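Local coordinates for ABC transporter substrate-binding protein-branched chain amino acid transport (PDB 4GNR) that binds branched-chain amino acids such as isoleucine at the cell surface and probably delivers them to an ABC transporter for import, at residues F12-S17 with A78-A83; G18-Y23 with N56-A61; A83-T88 with P105-D110; V100-P105 with D117-G122; G111-Q116 with D328-K333. All blocks are in the same frame, centred on the assembly; numbering follows the deposited sequence.

The five contacts illustrate how a parallel alpha/beta domain builds its core on backbone pairing and mostly apolar side chains and gathers polar groups at the carboxyl ends of its strands. Contacts 1 and 4 are buried pairings within one five-stranded sheet, joined where strands 78-80 and 102-104 run as neighbours; backbone bonds and apolar side chains dominate contact 4, while contact 1 adds the buried polar side chains N13 and E15. Contact 3 is also buried but polar, because a helix start and a loop meet around isoleucine; it shares A83 with contact 1 and P105 with contact 4. Contact 2 is a surface contact gripped by one serine hydroxyl. Contact 5, partly buried, joins loops far apart in sequence.

Contact 1 of 5, residues F12-S17 with A78-A83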
# COMPACT_ATOMS: atom_id res chain seq x y z
N PHE A 12 11.52 8.22 9.33
CA PHE A 12 10.90 7.58 8.18
C PHE A 12 11.79 6.37 7.83
O PHE A 12 13.04 6.49 7.80
CB PHE A 12 10.81 8.43 6.91
CG PHE A 12 9.99 9.70 6.99
CD1 PHE A 12 9.11 9.98 8.02
CD2 PHE A 12 10.05 10.59 5.92
CE1 PHE A 12 8.35 11.14 8.01
CE2 PHE A 12 9.28 11.73 5.89
CZ PHE A 12 8.44 12.03 6.95
N ASN A 13 11.16 5.23 7.54
CA ASN A 13 11.87 4.00 7.13
C ASN A 13 11.15 3.54 5.86
O ASN A 13 10.17 2.80 5.95
CB ASN A 13 11.80 2.97 8.23
CG ASN A 13 12.54 1.69 7.91
OD1 ASN A 13 12.97 1.48 6.78
ND2 ASN A 13 12.68 0.81 8.91
N PHE A 14 11.60 4.04 4.70
CA PHE A 14 10.88 3.81 3.46
C PHE A 14 11.73 3.17 2.38
O PHE A 14 12.95 3.40 2.29
CB PHE A 14 10.27 5.12 2.90
CG PHE A 14 9.14 5.71 3.71
CD1 PHE A 14 8.02 4.95 4.05
CD2 PHE A 14 9.13 7.08 4.00
CE1 PHE A 14 6.94 5.55 4.74
CE2 PHE A 14 8.07 7.65 4.66
CZ PHE A 14 6.97 6.89 5.04
N GLU A 15 11.04 2.46 1.50
CA GLU A 15 11.60 1.80 0.31
C GLU A 15 11.78 2.91 -0.76
O GLU A 15 10.95 3.09 -1.65
CB GLU A 15 10.65 0.74 -0.20
CG GLU A 15 10.34 -0.46 0.76
CD GLU A 15 9.26 -0.27 1.83
OE1 GLU A 15 9.04 0.86 2.31
OE2 GLU A 15 8.68 -1.30 2.22
N GLU A 16 12.86 3.67 -0.63
CA GLU A 16 13.12 4.84 -1.49
C GLU A 16 13.93 4.48 -2.74
O GLU A 16 13.99 5.26 -3.68
CB GLU A 16 13.73 6.00 -0.68
CG GLU A 16 12.74 6.51 0.36
CD GLU A 16 13.33 7.42 1.42
OE1 GLU A 16 14.54 7.69 1.45
OE2 GLU A 16 12.49 7.85 2.29
N SER A 17 14.59 3.33 -2.70
CA SER A 17 15.35 2.78 -3.83
C SER A 17 15.08 1.28 -3.83
O SER A 17 14.56 0.73 -2.86
CB SER A 17 16.83 3.08 -3.75
OG SER A 17 17.42 2.45 -2.63
N ALA A 78 8.97 8.05 17.17
CA ALA A 78 8.02 7.26 16.39
C ALA A 78 8.64 7.02 15.02
O ALA A 78 9.48 7.82 14.60
CB ALA A 78 6.70 8.01 16.23
N VAL A 79 8.21 5.95 14.35
CA VAL A 79 8.70 5.63 13.01
C VAL A 79 7.48 5.46 12.08
O VAL A 79 6.50 4.82 12.45
CB VAL A 79 9.51 4.32 13.01
CG1 VAL A 79 9.94 3.93 11.58
CG2 VAL A 79 10.75 4.44 13.91
N VAL A 80 7.59 6.08 10.90
CA VAL A 80 6.60 5.93 9.82
C VAL A 80 7.28 5.12 8.72
O VAL A 80 8.37 5.47 8.27
CB VAL A 80 6.08 7.27 9.31
CG1 VAL A 80 4.98 7.05 8.28
CG2 VAL A 80 5.59 8.14 10.45
N GLY A 81 6.59 4.07 8.25
CA GLY A 81 7.15 3.12 7.31
C GLY A 81 7.76 1.94 8.08
O GLY A 81 8.03 2.06 9.28
N PRO A 82 8.07 0.83 7.39
CA PRO A 82 8.02 0.65 5.94
C PRO A 82 6.65 0.61 5.28
O PRO A 82 5.61 0.52 5.93
CB PRO A 82 8.73 -0.71 5.73
CG PRO A 82 9.62 -0.85 6.95
CD PRO A 82 8.79 -0.27 8.05
N ALA A 83 6.70 0.66 3.96
CA ALA A 83 5.49 0.58 3.13
C ALA A 83 4.98 -0.85 2.92
O ALA A 83 3.78 -1.08 2.80
CB ALA A 83 5.76 1.20 1.75
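F12 opens the pairing of strands 7-14 and 78-80 as the bridge partner of V80, in parallel register, with its CA-H directed at V80 O and its ring on the same side of the sheet as the valine. At N13 the backbone N donates to V80 O over 2.9 Å. The N13 side chain, with CG anti to the backbone N (chi1 -178°), brings its amide against the ring of P82, CG to CG 4.0 Å, while its oxygen OD1 accepts from N56. N13 O receives two CA-H contacts, from G81 and, at 3.0 Å, from P82 CA, where the cis peptide before the proline bends the chain. F14 passes its ring beside G81, whose CA packs against F14 CE1 at 3.5 Å. V80 O lies over one face of the same ring, toward its rim, and CZ touches V80 CG1. E15, bent at chi2 (83°), brings its carboxylate to the loop that follows strand 78-80. OE1 takes the A83 N-H through its syn lone pair at 2.9 Å, and OE2 is hydrogen-bonded to T84 OG1, so a buried acid ties together the turn that carries A83 into the isoleucine pocket. In the Rossmann-like sheet of this periplasmic-binding-protein domain, strand 7-14 lies between 48-55 and 78-80, with helix 21-40 packed on F12 and F14 and helices 60-72 and 85-97 on N13 and P82.

Contact 2 of 5, residues G18-Y23 with N56-A61. With ILE (isoleucine), chain B.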
# COMPACT_ATOMS: atom_id res chain seq x y z
N GLY A 18 15.44 0.62 -4.92
CA GLY A 18 15.24 -0.82 -5.03
C GLY A 18 13.93 -1.18 -5.72
O GLY A 18 13.23 -0.34 -6.25
N SER A 19 13.58 -2.44 -5.63
CA SER A 19 12.45 -3.03 -6.35
C SER A 19 11.08 -2.56 -5.95
O SER A 19 10.14 -2.79 -6.70
CB SER A 19 12.49 -4.55 -6.24
OG SER A 19 12.29 -4.96 -4.90
N LEU A 20 10.99 -1.90 -4.80
CA LEU A 20 9.71 -1.41 -4.24
C LEU A 20 9.71 0.10 -4.11
O LEU A 20 8.83 0.68 -3.46
CB LEU A 20 9.48 -2.07 -2.87
CG LEU A 20 9.42 -3.61 -2.94
CD1 LEU A 20 9.57 -4.24 -1.56
CD2 LEU A 20 8.16 -4.12 -3.65
N ALA A 21 10.65 0.75 -4.79
CA ALA A 21 10.86 2.21 -4.70
C ALA A 21 9.64 3.06 -4.99
O ALA A 21 9.47 4.12 -4.40
CB ALA A 21 12.01 2.63 -5.63
N ALA A 22 8.82 2.64 -5.95
CA ALA A 22 7.66 3.47 -6.26
C ALA A 22 6.76 3.64 -5.04
O ALA A 22 6.16 4.71 -4.85
CB ALA A 22 6.84 2.89 -7.42
N TYR A 23 6.64 2.60 -4.24
CA TYR A 23 5.77 2.66 -3.06
C TYR A 23 6.39 3.54 -1.96
O TYR A 23 5.72 4.43 -1.42
CB TYR A 23 5.51 1.25 -2.50
CG TYR A 23 4.98 0.25 -3.51
CD1 TYR A 23 3.90 0.54 -4.36
CD2 TYR A 23 5.52 -1.03 -3.55
CE1 TYR A 23 3.39 -0.41 -5.22
CE2 TYR A 23 5.01 -1.99 -4.43
CZ TYR A 23 3.94 -1.69 -5.25
OH TYR A 23 3.48 -2.67 -6.11
N ASN A 56 15.41 2.16 3.18
CA ASN A 56 15.66 0.75 3.46
C ASN A 56 16.01 -0.08 2.21
O ASN A 56 16.20 -1.30 2.31
CB ASN A 56 14.53 0.11 4.24
CG ASN A 56 13.22 0.13 3.49
OD1 ASN A 56 13.18 -0.17 2.29
ND2 ASN A 56 12.12 0.45 4.19
N LYS A 57 16.09 0.57 1.04
CA LYS A 57 16.57 -0.05 -0.21
C LYS A 57 15.69 -1.21 -0.67
O LYS A 57 16.11 -2.01 -1.49
CB LYS A 57 18.04 -0.52 -0.04
CG LYS A 57 18.99 0.58 0.42
CD LYS A 57 20.41 0.02 0.60
CE LYS A 57 21.42 1.07 1.04
NZ LYS A 57 22.79 0.51 1.13
N SER A 58 14.45 -1.26 -0.18
CA SER A 58 13.52 -2.34 -0.49
C SER A 58 13.99 -3.71 0.04
O SER A 58 13.50 -4.74 -0.42
CB SER A 58 13.22 -2.46 -2.00
OG SER A 58 12.70 -1.25 -2.52
N GLU A 59 14.87 -3.71 1.03
CA GLU A 59 15.43 -4.96 1.59
C GLU A 59 15.00 -5.16 3.02
O GLU A 59 15.02 -4.24 3.84
CB GLU A 59 16.96 -4.92 1.53
CG GLU A 59 17.45 -4.87 0.10
CD GLU A 59 18.91 -4.65 -0.06
OE1 GLU A 59 19.62 -4.62 0.96
OE2 GLU A 59 19.34 -4.53 -1.24
N THR A 60 14.62 -6.39 3.35
CA THR A 60 14.13 -6.66 4.70
C THR A 60 15.20 -6.48 5.77
O THR A 60 14.94 -5.85 6.82
CB THR A 60 13.51 -8.05 4.81
OG1 THR A 60 14.48 -9.04 4.49
CG2 THR A 60 12.29 -8.13 3.88
N ALA A 61 16.41 -6.99 5.55
CA ALA A 61 17.46 -6.83 6.55
C ALA A 61 17.83 -5.37 6.75
O ALA A 61 18.12 -4.93 7.88
CB ALA A 61 18.69 -7.65 6.19
N ILE B . 0.16 -3.81 0.58
CA ILE B . 1.49 -4.17 0.02
C ILE B . 2.33 -4.83 1.12
O ILE B . 3.47 -5.23 0.83
CB ILE B . 2.16 -3.02 -0.78
CG1 ILE B . 2.10 -1.71 -0.03
CG2 ILE B . 1.54 -2.76 -2.27
CD1 ILE B . 2.82 -0.59 -0.74
OXT ILE B . 1.80 -4.97 2.24
O HOH W 1 13.89 -6.00 -2.90
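S58 meets L20 through its hydroxyl, and nearly the whole contact can be read along this short side chain. CB of S58 lies 3.6 Å from both S19 N and L20 N and also approaches the leucine side chain, including CD1. With OG anti to the carbonyl carbon (chi1 -57°), the hydroxyl reaches into the type I turn G18-A21, where L20 N donates to it at 2.9 Å with an N-H...O angle of 148°. OG also packs 3.3 Å from L20 CB, and is hydrogen-bonded to S17 O. G18 CA lies 3.8 Å from K57 O. On the other loop, a type I' turn from N56 to E59, N56 OD1 accepts from S58 N in an Asx turn that helps to position the serine. A water donates to S58 O and, in one of two conformers of S19, also bonds to S19 OG. The two loops lead into helices 21-40 and 60-72, and the first turn of helix 21-40 carries Y23; isoleucine CD1 lies over one face of the Y23 ring, toward its rim, 3.6 Å from Y23 CG. This is a polar surface contact in which one hydroxyl, bonded to both S17 and L20, fastens the loop just ahead of a pocket-lining helix.

Contact 3 of 5, residues A83-T88 with P105-D110; sequences ATSGAT and PSATQD. With ILE (isoleucine), chain B.
S85 turns its OG anti to the carbonyl carbon (chi1 -72°), which brings it to Q109 N, and S106 places OG between its backbone N and carbonyl carbon (chi1 51°), beside A83 O; these two rotations set the hydroxyls that join the helix start and the residue leading to it to the 105-110 loop. S85 OG is 2.6 Å from the OXT of isoleucine, to which it donates, and accepts from Q109 N at 3.1 Å, so one hydroxyl spans ligand and loop. Q109 CB packs against the same OG. S106 OG lies 2.6 Å from A83 O and is also hydrogen-bonded to E27. The methyl of A107 touches both S85 OG and T88 OG1. In the first turn of helix 85-97, T84 O accepts from T88 N and from T88 OG1, the hydroxyl coming from above the carbonyl plane.

The amino acid's own ends are sorted by the two segments. Its carboxylate takes S85 N on O, at 3.0 Å, from the amino end of helix 85-97, and T108 N on OXT, with an N-H...O angle of 166°. Its ammonium group donates to S106 O and, at 2.9 Å, to T108 OG1, a hydroxyl that D126 also engages. Y205 and D229 complete the polar grip on the ligand. The chemistry implies recognition of the group common to all alpha-amino acids: N-H groups and a hydroxyl receive the carboxylate, whose charge the helix end probably helps to stabilise, while neutral oxygens receive the ammonium, whose charge the D229 carboxylate probably balances.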
# COMPACT_ATOMS: atom_id res chain seq x y z
N ALA A 83 6.70 0.66 3.96
CA ALA A 83 5.49 0.58 3.13
C ALA A 83 4.98 -0.85 2.92
O ALA A 83 3.78 -1.08 2.80
CB ALA A 83 5.76 1.20 1.75
N THR A 84 5.91 -1.79 2.82
CA THR A 84 5.58 -3.15 2.42
C THR A 84 5.63 -4.13 3.59
O THR A 84 6.26 -3.88 4.62
CB THR A 84 6.45 -3.61 1.22
OG1 THR A 84 7.81 -3.73 1.63
CG2 THR A 84 6.29 -2.67 0.03
N SER A 85 4.98 -5.28 3.40
CA SER A 85 4.81 -6.21 4.50
C SER A 85 6.07 -6.91 4.97
O SER A 85 6.29 -7.04 6.16
CB SER A 85 3.70 -7.22 4.18
OG SER A 85 2.42 -6.61 4.21
N GLY A 86 6.88 -7.41 4.05
CA GLY A 86 8.09 -8.12 4.46
C GLY A 86 9.00 -7.21 5.29
O GLY A 86 9.51 -7.57 6.35
N ALA A 87 9.19 -5.99 4.79
CA ALA A 87 10.03 -5.00 5.46
C ALA A 87 9.43 -4.62 6.83
O ALA A 87 10.17 -4.49 7.81
CB ALA A 87 10.21 -3.82 4.58
N THR A 88 8.11 -4.45 6.89
CA THR A 88 7.46 -4.09 8.16
C THR A 88 7.65 -5.20 9.21
O THR A 88 7.97 -4.95 10.36
CB THR A 88 5.98 -3.75 7.93
OG1 THR A 88 5.87 -2.59 7.10
CG2 THR A 88 5.28 -3.43 9.24
N PRO A 105 1.89 2.72 6.84
CA PRO A 105 0.66 3.19 6.21
C PRO A 105 -0.07 2.12 5.39
O PRO A 105 -1.28 2.22 5.21
CB PRO A 105 1.17 4.31 5.26
CG PRO A 105 2.48 4.77 5.88
CD PRO A 105 3.08 3.48 6.41
N SER A 106 0.69 1.11 4.93
CA SER A 106 0.23 0.30 3.80
C SER A 106 0.53 -1.18 3.82
O SER A 106 0.18 -1.86 2.85
CB SER A 106 0.87 0.92 2.53
OG SER A 106 2.28 1.06 2.71
N ALA A 107 1.12 -1.71 4.89
CA ALA A 107 1.44 -3.16 4.94
C ALA A 107 0.14 -3.93 5.20
O ALA A 107 -0.44 -3.82 6.28
CB ALA A 107 2.47 -3.44 6.00
N THR A 108 -0.28 -4.74 4.23
CA THR A 108 -1.56 -5.43 4.24
C THR A 108 -1.53 -6.87 4.73
O THR A 108 -2.59 -7.52 4.81
CB THR A 108 -2.18 -5.38 2.82
OG1 THR A 108 -1.22 -5.93 1.90
CG2 THR A 108 -2.54 -3.96 2.39
N GLN A 109 -0.39 -7.41 5.10
CA GLN A 109 -0.32 -8.81 5.53
C GLN A 109 -1.26 -9.11 6.67
O GLN A 109 -1.30 -8.42 7.68
CB GLN A 109 1.12 -9.16 5.93
CG GLN A 109 1.35 -10.55 6.52
CD GLN A 109 2.83 -10.77 6.87
OE1 GLN A 109 3.70 -10.53 6.02
NE2 GLN A 109 3.11 -11.27 8.09
N ASP A 110 -2.11 -10.13 6.54
CA ASP A 110 -2.99 -10.43 7.66
C ASP A 110 -2.16 -10.87 8.84
O ASP A 110 -1.10 -11.48 8.72
CB ASP A 110 -4.03 -11.51 7.39
CG ASP A 110 -5.09 -11.08 6.41
OD1 ASP A 110 -6.23 -10.87 6.88
OD2 ASP A 110 -4.78 -10.86 5.23
N ILE B . 0.16 -3.81 0.58
CA ILE B . 1.49 -4.17 0.02
C ILE B . 2.33 -4.83 1.12
O ILE B . 3.47 -5.23 0.83
CB ILE B . 2.16 -3.02 -0.78
CG1 ILE B . 2.10 -1.71 -0.03
CG2 ILE B . 1.54 -2.76 -2.27
CD1 ILE B . 2.82 -0.59 -0.74
OXT ILE B . 1.80 -4.97 2.24

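Contact 4 of 5, residues V100-P105 with D117-G122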
# COMPACT_ATOMS: atom_id res chain seq x y z
N VAL A 100 9.29 2.12 20.88
CA VAL A 100 8.94 3.17 19.92
C VAL A 100 7.84 2.66 18.98
O VAL A 100 8.01 1.64 18.35
CB VAL A 100 10.20 3.59 19.12
CG1 VAL A 100 9.81 4.58 18.02
CG2 VAL A 100 11.25 4.19 20.04
N PRO A 101 6.71 3.40 18.88
CA PRO A 101 5.68 2.95 17.96
C PRO A 101 6.12 3.13 16.50
O PRO A 101 6.72 4.14 16.13
CB PRO A 101 4.48 3.85 18.31
CG PRO A 101 5.12 5.12 18.82
CD PRO A 101 6.36 4.66 19.56
N LEU A 102 5.71 2.16 15.69
CA LEU A 102 5.97 2.15 14.26
C LEU A 102 4.62 1.99 13.57
O LEU A 102 3.84 1.08 13.91
CB LEU A 102 6.93 1.02 13.91
CG LEU A 102 7.39 0.94 12.44
CD1 LEU A 102 8.82 0.39 12.33
CD2 LEU A 102 6.44 0.17 11.56
N ILE A 103 4.34 2.90 12.62
CA ILE A 103 3.13 2.81 11.84
C ILE A 103 3.48 2.59 10.38
O ILE A 103 4.22 3.38 9.77
CB ILE A 103 2.20 4.06 12.02
CG1 ILE A 103 0.92 3.89 11.19
CG2 ILE A 103 2.90 5.39 11.72
CD1 ILE A 103 -0.19 4.86 11.61
N SER A 104 3.01 1.47 9.83
CA SER A 104 3.10 1.25 8.39
C SER A 104 1.81 1.76 7.76
O SER A 104 0.72 1.29 8.12
CB SER A 104 3.24 -0.21 8.00
OG SER A 104 3.11 -0.32 6.58
N PRO A 105 1.89 2.72 6.84
CA PRO A 105 0.66 3.19 6.21
C PRO A 105 -0.07 2.12 5.39
O PRO A 105 -1.28 2.22 5.21
CB PRO A 105 1.17 4.31 5.26
CG PRO A 105 2.48 4.77 5.88
CD PRO A 105 3.08 3.48 6.41
N ASP A 117 2.26 -4.54 20.53
CA ASP A 117 1.82 -3.33 21.17
C ASP A 117 2.43 -2.06 20.52
O ASP A 117 1.89 -0.98 20.73
CB ASP A 117 2.12 -3.41 22.65
CG ASP A 117 1.24 -2.51 23.46
OD1 ASP A 117 0.04 -2.39 23.12
OD2 ASP A 117 1.71 -1.99 24.48
N TYR A 118 3.52 -2.19 19.75
CA TYR A 118 4.15 -1.04 19.12
C TYR A 118 3.96 -0.95 17.62
O TYR A 118 4.61 -0.12 16.99
CB TYR A 118 5.64 -0.97 19.52
CG TYR A 118 5.79 -0.59 20.98
CD1 TYR A 118 5.82 0.75 21.34
CD2 TYR A 118 5.81 -1.53 21.99
CE1 TYR A 118 5.89 1.14 22.66
CE2 TYR A 118 5.89 -1.15 23.34
CZ TYR A 118 5.92 0.19 23.65
OH TYR A 118 5.98 0.60 24.97
N LEU A 119 3.10 -1.76 17.02
CA LEU A 119 2.84 -1.69 15.59
C LEU A 119 1.41 -1.21 15.33
O LEU A 119 0.46 -1.67 15.97
CB LEU A 119 3.01 -3.04 14.91
CG LEU A 119 2.88 -3.05 13.38
CD1 LEU A 119 3.94 -2.20 12.71
CD2 LEU A 119 2.94 -4.48 12.86
N PHE A 120 1.30 -0.31 14.35
CA PHE A 120 0.02 0.19 13.86
C PHE A 120 0.01 0.04 12.35
O PHE A 120 1.04 0.25 11.70
CB PHE A 120 -0.21 1.65 14.26
CG PHE A 120 -0.27 1.82 15.75
CD1 PHE A 120 0.89 1.89 16.51
CD2 PHE A 120 -1.49 1.83 16.41
CE1 PHE A 120 0.84 1.96 17.89
CE2 PHE A 120 -1.55 1.90 17.79
CZ PHE A 120 -0.38 1.98 18.53
N ILE A 121 -1.15 -0.27 11.78
CA ILE A 121 -1.31 -0.46 10.33
C ILE A 121 -2.41 0.46 9.84
O ILE A 121 -3.53 0.42 10.34
CB ILE A 121 -1.61 -1.93 9.98
CG1 ILE A 121 -0.46 -2.85 10.38
CG2 ILE A 121 -1.96 -2.07 8.52
CD1 ILE A 121 0.77 -2.63 9.63
N GLY A 122 -2.11 1.28 8.84
CA GLY A 122 -3.07 2.25 8.34
C GLY A 122 -4.07 1.80 7.29
O GLY A 122 -4.94 2.57 6.93
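L102 and L119, I103 and F120, and S104 and I121 pair in parallel register across two strands whose axes run 22° apart, closing one edge of the five-stranded parallel sheet of a Rossmann-like domain. The backbone bonds alternate from L102 N to Y118 O (2.8 Å), F120 N to L102 O, S104 N to F120 O and G122 N to S104 O, with CA-H groups of P101, L119, I103 and I121 directed at the same four carbonyls. L102, L119, S104 and I121 share one side of the sheet. There the two leucines lie side by side and point the same way, CD2 of L102 meeting CD1 of L119 at 3.6 Å, and CD1 of I121 reaches back to S104 CB. The other side carries I103 and F120, whose side chains cross at about a right angle, I103 CG1 resting 4.0 Å from F120 CB. F120 CG lies anti to the carbonyl carbon (chi1 -63°), and CE1 of the ring touches P101 CB; H329 stacks on this ring. Helix 85-97 packs over the leucine side and helix 281-297 covers I103. S104 OG, buried, bonds to P82 O and to the amides of S106 and A107, linking the strand end to the ligand loop. Ahead of the strands, the Y118 ring sets its edge beside the incoming chain, with CD1 3.6 Å from V100 C.

Contact 5 of 5, residues G111-Q116 with D328-K333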
# COMPACT_ATOMS: atom_id res chain seq x y z
N GLY A 111 -2.72 -10.52 9.99
CA GLY A 111 -2.17 -10.84 11.31
C GLY A 111 -0.91 -10.14 11.72
O GLY A 111 -0.37 -10.43 12.79
N LEU A 112 -0.49 -9.17 10.94
CA LEU A 112 0.76 -8.54 11.23
C LEU A 112 0.81 -7.83 12.60
O LEU A 112 1.86 -7.79 13.25
CB LEU A 112 1.09 -7.66 10.05
CG LEU A 112 2.46 -7.05 10.15
CD1 LEU A 112 3.58 -8.09 10.31
CD2 LEU A 112 2.68 -6.19 8.91
N THR A 113 -0.30 -7.24 13.02
CA THR A 113 -0.36 -6.57 14.31
C THR A 113 -0.66 -7.46 15.52
O THR A 113 -0.66 -6.96 16.64
CB THR A 113 -1.48 -5.51 14.29
OG1 THR A 113 -2.69 -6.18 13.95
CG2 THR A 113 -1.18 -4.36 13.33
N LYS A 114 -0.87 -8.76 15.33
CA LYS A 114 -1.27 -9.60 16.48
C LYS A 114 -0.27 -9.56 17.62
O LYS A 114 0.88 -9.94 17.44
CB LYS A 114 -1.55 -11.05 16.06
CG LYS A 114 -2.85 -11.26 15.32
CD LYS A 114 -3.20 -12.67 14.85
CE LYS A 114 -4.59 -12.49 14.15
NZ LYS A 114 -5.28 -13.66 13.52
N GLY A 115 -0.73 -9.11 18.79
CA GLY A 115 0.14 -9.01 19.96
C GLY A 115 1.23 -7.94 19.90
O GLY A 115 2.05 -7.87 20.81
N GLN A 116 1.20 -7.10 18.87
CA GLN A 116 2.25 -6.09 18.68
C GLN A 116 1.86 -4.78 19.30
O GLN A 116 1.20 -3.96 18.66
CB GLN A 116 2.52 -5.93 17.18
CG GLN A 116 3.00 -7.19 16.47
CD GLN A 116 4.44 -7.54 16.71
OE1 GLN A 116 5.13 -6.93 17.53
NE2 GLN A 116 4.93 -8.55 16.01
N ASP A 328 -6.47 -4.55 18.18
CA ASP A 328 -5.32 -5.12 17.45
C ASP A 328 -4.62 -4.07 16.58
O ASP A 328 -3.85 -4.45 15.69
CB ASP A 328 -5.74 -6.34 16.64
CG ASP A 328 -6.14 -7.52 17.51
OD1 ASP A 328 -5.54 -7.74 18.58
OD2 ASP A 328 -7.02 -8.28 17.05
N HIS A 329 -4.88 -2.78 16.80
CA HIS A 329 -4.19 -1.73 16.07
C HIS A 329 -4.42 -1.76 14.56
O HIS A 329 -3.56 -1.32 13.77
CB HIS A 329 -2.69 -1.67 16.39
CG HIS A 329 -2.37 -1.42 17.83
ND1 HIS A 329 -1.07 -1.45 18.26
CD2 HIS A 329 -3.12 -1.19 18.94
CE1 HIS A 329 -1.03 -1.23 19.56
NE2 HIS A 329 -2.26 -1.09 20.00
N ASN A 330 -5.59 -2.24 14.19
CA ASN A 330 -6.05 -2.24 12.80
C ASN A 330 -7.24 -1.29 12.66
O ASN A 330 -7.98 -1.04 13.63
CB ASN A 330 -6.52 -3.61 12.32
CG ASN A 330 -5.41 -4.62 12.24
OD1 ASN A 330 -5.45 -5.63 12.95
ND2 ASN A 330 -4.39 -4.35 11.47
N THR A 331 -7.43 -0.78 11.46
CA THR A 331 -8.55 0.06 11.13
C THR A 331 -9.23 -0.46 9.88
O THR A 331 -8.55 -0.86 8.92
CB THR A 331 -8.12 1.54 10.91
OG1 THR A 331 -9.26 2.35 10.61
CG2 THR A 331 -7.00 1.71 9.86
N VAL A 332 -10.56 -0.41 9.87
CA VAL A 332 -11.30 -0.68 8.66
C VAL A 332 -10.98 0.56 7.75
O VAL A 332 -10.81 1.68 8.25
CB VAL A 332 -12.81 -0.81 8.93
CG1 VAL A 332 -13.60 -0.92 7.65
CG2 VAL A 332 -13.08 -2.03 9.79
N LYS A 333 -10.89 0.32 6.45
CA LYS A 333 -10.65 1.37 5.48
C LYS A 333 -11.56 1.16 4.28
O LYS A 333 -11.85 0.03 3.88
CB LYS A 333 -9.21 1.37 4.98
CG LYS A 333 -8.17 1.61 6.06
CD LYS A 333 -8.23 3.02 6.68
CE LYS A 333 -7.91 4.11 5.71
NZ LYS A 333 -7.84 5.41 6.41
O HOH W 2 -3.09 -7.59 19.43
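T113 meets D328 and H329 where two successive beta turns, a type I turn from G111 to K114 and a type II turn from T113 to Q116, fold against a distant loop of the Rossmann-like domain. The tight part is the threonine itself. Its OG1, held between the backbone N and the carbonyl carbon (chi1 57°), donates to D328 O over 2.7 Å, approaching in the carbonyl plane with a C=O...O angle of 157°. On the other branch CG2 lies 3.9 Å from H329 O, and I121 of the neighbouring strand packs on the same residue. The side chain of N330 crosses that of T113 obliquely. H329 extends toward the turn that ends at Q116, its ND1 3.4 Å from Q116 O, and ND1 is hydrogen-bonded to L119 O. The 328-333 loop is thereby laid beside the edge strand 119-121.

Toward solvent the contact thins out. K114 points its CB away from the other loop. What joins the exposed ends is one water, which accepts from G115 N at 2.9 Å and donates to D328 OD1 at 2.6 Å.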